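Local coordinates for protein CRISPR-associated endonuclease Cas1 (Thermotoga maritima, PDB 4XTK) that probably acts as a metal-dependent double-stranded DNA endonuclease in CRISPR adaptive immunity, working as a homodimer that joins a Cas2 dimer, at residues 53-56 / 57-61. Sequence-based numbering, arbitrary orientation.
Sequences LNKR and FLEFL
With chi1 at 51°, Asn54 holds its amide carbon between its own backbone N and carbonyl carbon, and this turns OD1 back over the first helical turn to meet Phe57 N. The bond from Phe57 N to OD1 is 3.1 Å long, and its donor stands 27° off the plane of the amide carbonyl. Asn54 occupies the N-cap position of helix 55-63, and this is its capping bond. Its backbone O also accepts weak hydrogen bonds from Phe57 N and Leu58 N, the latter fairly straight at 159°. That bond from Leu58 N begins the i+4 to i series of the helix, which continues with Glu59 N bound to Lys55 O at 2.7 Å and Phe60 N to Arg56 O at 3.1 Å.

Leu53, the residue before the cap, splits its contacts by branch: CB lies 4.0 Å from Phe57 CD2, obliquely to the ring, while CD1 lies 3.9 Å from Leu58 CG. These apolar contacts join the end of strand 51-54, outermost in its sheet within this chain, to helix 55-63 in the β-rich N-terminal domain of Cas1, where Leu19 of strand 17-21 touches the side chains of both Leu53 and Phe57. Leu53 and Asn54 also pair antiparallel with a strand of the second subunit, carrying the sheet across the dimer interface.

On another side of the helix, the Lys55 methylenes lie alongside Glu59 OE2, with CE the nearest. NZ remains 4.2 Å from OE2, beyond a salt bridge; its hydrogen bonds go instead to Gly49 O and Phe71 O of the second subunit.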
loop_
_atom_site.group_PDB
_atom_site.type_symbol
_atom_site.label_atom_id
_atom_site.label_comp_id
_atom_site.label_asym_id
_atom_site.label_seq_id
_atom_site.Cartn_x
_atom_site.Cartn_y
_atom_site.Cartn_z
ATOM N N LEU E 53 -15.396 3.540 -15.047
ATOM C CA LEU E 53 -14.590 4.720 -15.329
ATOM C C LEU E 53 -13.674 4.447 -16.515
ATOM O O LEU E 53 -13.474 3.298 -16.903
ATOM C CB LEU E 53 -13.783 5.147 -14.094
ATOM C CG LEU E 53 -12.868 4.163 -13.351
ATOM C CD1 LEU E 53 -11.475 4.134 -13.953
ATOM C CD2 LEU E 53 -12.785 4.524 -11.874
ATOM N N ASN E 54 -13.144 5.508 -17.110
ATOM C CA ASN E 54 -12.159 5.357 -18.170
ATOM C C ASN E 54 -10.846 6.050 -17.824
ATOM O O ASN E 54 -10.701 6.625 -16.744
ATOM C CB ASN E 54 -12.705 5.881 -19.500
ATOM C CG ASN E 54 -13.278 7.279 -19.399
ATOM O OD1 ASN E 54 -12.962 8.038 -18.484
ATOM N ND2 ASN E 54 -14.136 7.625 -20.348
ATOM N N LYS E 55 -9.889 5.983 -18.740
ATOM C CA LYS E 55 -8.574 6.554 -18.497
ATOM C C LYS E 55 -8.626 8.081 -18.422
ATOM O O LYS E 55 -7.841 8.697 -17.702
ATOM C CB LYS E 55 -7.594 6.109 -19.581
ATOM C CG LYS E 55 -6.162 6.514 -19.308
ATOM C CD LYS E 55 -5.233 6.023 -20.394
ATOM C CE LYS E 55 -5.285 6.932 -21.602
ATOM N NZ LYS E 55 -4.353 6.445 -22.652
ATOM N N ARG E 56 -9.558 8.686 -19.155
ATOM C CA ARG E 56 -9.694 10.141 -19.159
ATOM C C ARG E 56 -10.081 10.663 -17.778
ATOM O O ARG E 56 -9.658 11.745 -17.370
ATOM C CB ARG E 56 -10.721 10.593 -20.198
ATOM C CG ARG E 56 -10.977 12.094 -20.179
ATOM C CD ARG E 56 -12.095 12.507 -21.129
ATOM N NE ARG E 56 -11.610 13.373 -22.203
ATOM C CZ ARG E 56 -11.541 14.699 -22.123
ATOM N NH1 ARG E 56 -11.926 15.318 -21.017
ATOM N NH2 ARG E 56 -11.087 15.407 -23.152
ATOM N N PHE E 57 -10.880 9.883 -17.058
ATOM C CA PHE E 57 -11.245 10.217 -15.687
ATOM C C PHE E 57 -10.041 10.093 -14.755
ATOM O O PHE E 57 -9.848 10.926 -13.868
ATOM C CB PHE E 57 -12.381 9.320 -15.200
ATOM C CG PHE E 57 -12.698 9.483 -13.743
ATOM C CD1 PHE E 57 -13.473 10.544 -13.302
ATOM C CD2 PHE E 57 -12.223 8.575 -12.813
ATOM C CE1 PHE E 57 -13.766 10.693 -11.955
ATOM C CE2 PHE E 57 -12.513 8.719 -11.467
ATOM C CZ PHE E 57 -13.285 9.778 -11.038
ATOM N N LEU E 58 -9.242 9.046 -14.955
ATOM C CA LEU E 58 -8.017 8.861 -14.182
ATOM C C LEU E 58 -7.024 9.986 -14.477
ATOM O O LEU E 58 -6.325 10.463 -13.580
ATOM C CB LEU E 58 -7.382 7.499 -14.482
ATOM C CG LEU E 58 -8.167 6.269 -14.018
ATOM C CD1 LEU E 58 -7.379 4.978 -14.252
ATOM C CD2 LEU E 58 -8.563 6.405 -12.559
ATOM N N GLU E 59 -6.972 10.410 -15.736
ATOM C CA GLU E 59 -6.135 11.540 -16.124
ATOM C C GLU E 59 -6.561 12.804 -15.388
ATOM O O GLU E 59 -5.727 13.635 -15.032
ATOM C CB GLU E 59 -6.192 11.768 -17.637
ATOM C CG GLU E 59 -5.484 10.695 -18.445
ATOM C CD GLU E 59 -5.621 10.895 -19.943
ATOM O OE1 GLU E 59 -6.201 11.920 -20.363
ATOM O OE2 GLU E 59 -5.150 10.022 -20.703
ATOM N N PHE E 60 -7.862 12.940 -15.153
ATOM C CA PHE E 60 -8.388 14.103 -14.449
ATOM C C PHE E 60 -7.971 14.090 -12.983
ATOM O O PHE E 60 -7.415 15.064 -12.480
ATOM C CB PHE E 60 -9.911 14.158 -14.565
ATOM C CG PHE E 60 -10.526 15.329 -13.857
ATOM C CD1 PHE E 60 -10.490 16.589 -14.417
ATOM C CD2 PHE E 60 -11.132 15.169 -12.620
ATOM C CE1 PHE E 60 -11.056 17.664 -13.767
ATOM C CE2 PHE E 60 -11.698 16.243 -11.966
ATOM C CZ PHE E 60 -11.659 17.489 -12.541
ATOM N N LEU E 61 -8.243 12.978 -12.306
ATOM C CA LEU E 61 -7.814 12.791 -10.922
ATOM C C LEU E 61 -6.311 12.984 -10.778
ATOM O O LEU E 61 -5.840 13.569 -9.804
ATOM C CB LEU E 61 -8.202 11.402 -10.416
ATOM C CG LEU E 61 -9.683 11.121 -10.162
ATOM C CD1 LEU E 61 -9.823 9.784 -9.462
ATOM C CD2 LEU E 61 -10.313 12.226 -9.344
#